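Local coordinates for protein DMSP lyase (Ruegeria pomeroyi, PDB 5CU1) that belongs to the cupin superfamily and holds an iron(III) ion in a small beta barrel flanked by helices, at residues 81-84 with 85-88. Numbering follows the deposited sequence.
Sequences IAAG and AVAQ
The backbone carbonyl of A83 takes the amides of V86 and A87, which links helix 74-83 to the chain that follows. V86 N donates to A83 O over 3.2 Å, with an N-H...O angle of 142°. It approaches from above the carbonyl plane, 62° out of it. A87 N donates weakly to A83 O over 3.0 Å. One acceptor therefore serves two donors, and neither bond is straight. Just before this, G84 N makes a weak bond to I81 O. From G84 to V86 the backbone stays in the helical region. Residues A83 to V86 form a type I beta turn, with G84 and A85 at its two central positions and the V86 N to A83 O bond closing it. At A87 psi changes to 146°, and the chain runs on in an extended form.

The turn lies outside the cupin barrel, on the helical side of the chain. F19 of helix 17-32 touches both A83 and V86, while Y109 of strand 107-110 touches A83 and A87.

The side chains of V86 and A87 both lie against the A83 carbonyl oxygen. V86 CG2 lies 3.3 Å from A83 O and 4.4 Å from A83 CB. A87 CB points back toward segment 81-84 and sits 3.6 Å from A83 O. A85 is exposed; its CB lies 3.6 Å from G84 C. G84 is buried in the turn, and its carbonyl oxygen accepts a hydrogen bond from W89 NE1. Q88 OE1 makes a weak hydrogen bond with T52 OG1.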
loop_
_atom_site.group_PDB
_atom_site.type_symbol
_atom_site.label_atom_id
_atom_site.label_comp_id
_atom_site.label_asym_id
_atom_site.label_seq_id
_atom_site.Cartn_x
_atom_site.Cartn_y
_atom_site.Cartn_z
ATOM N N ILE A 81 -9.991 -5.678 -1.589
ATOM C CA ILE A 81 -10.349 -6.938 -1.282
ATOM C C ILE A 81 -10.809 -7.811 -2.381
ATOM O O ILE A 81 -10.341 -8.767 -2.472
ATOM C CB ILE A 81 -11.216 -6.964 -0.079
ATOM C CG1 ILE A 81 -10.523 -6.396 1.026
ATOM C CG2 ILE A 81 -11.621 -8.282 0.324
ATOM C CD1 ILE A 81 -11.325 -6.114 2.155
ATOM N N ALA A 82 -11.769 -7.421 -3.137
ATOM C CA ALA A 82 -12.196 -8.060 -4.308
ATOM C C ALA A 82 -11.205 -8.397 -5.397
ATOM O O ALA A 82 -11.142 -9.436 -5.743
ATOM C CB ALA A 82 -13.548 -7.587 -4.784
ATOM N N ALA A 83 -10.264 -7.555 -5.670
ATOM C CA ALA A 83 -9.185 -7.790 -6.611
ATOM C C ALA A 83 -8.032 -8.429 -6.118
ATOM O O ALA A 83 -7.293 -8.749 -6.856
ATOM C CB ALA A 83 -8.804 -6.479 -7.250
ATOM N N GLY A 84 -8.010 -8.652 -4.828
ATOM C CA GLY A 84 -7.189 -9.483 -4.152
ATOM C C GLY A 84 -7.068 -10.914 -4.625
ATOM O O GLY A 84 -6.101 -11.467 -4.563
ATOM N N ALA A 85 -8.132 -11.395 -5.149
ATOM C CA ALA A 85 -8.238 -12.675 -5.746
ATOM C C ALA A 85 -7.521 -12.854 -7.018
ATOM O O ALA A 85 -7.160 -13.841 -7.290
ATOM C CB ALA A 85 -9.666 -13.151 -5.844
ATOM N N VAL A 86 -7.372 -11.798 -7.686
ATOM C CA VAL A 86 -6.671 -11.751 -8.846
ATOM C C VAL A 86 -5.343 -11.125 -8.852
ATOM O O VAL A 86 -4.721 -11.289 -9.763
ATOM C CB VAL A 86 -7.443 -11.259 -9.993
ATOM C CG1 VAL A 86 -8.232 -12.403 -10.462
ATOM C CG2 VAL A 86 -8.250 -10.060 -9.747
ATOM N N ALA A 87 -4.974 -10.442 -7.799
ATOM C CA ALA A 87 -3.639 -9.830 -7.585
ATOM C C ALA A 87 -2.390 -10.651 -7.594
ATOM O O ALA A 87 -2.372 -11.672 -7.262
ATOM C CB ALA A 87 -3.688 -8.978 -6.382
ATOM N N GLN A 88 -1.386 -10.014 -8.084
ATOM C CA GLN A 88 -0.025 -10.288 -7.820
ATOM C C GLN A 88 0.539 -9.773 -6.462
ATOM O O GLN A 88 1.098 -8.791 -6.343
ATOM C CB GLN A 88 0.787 -9.957 -9.012
ATOM C CG GLN A 88 2.166 -10.453 -9.045
ATOM C CD GLN A 88 2.988 -10.038 -10.195
ATOM O OE1 GLN A 88 2.576 -9.896 -11.244
ATOM N NE2 GLN A 88 4.098 -9.948 -9.980
#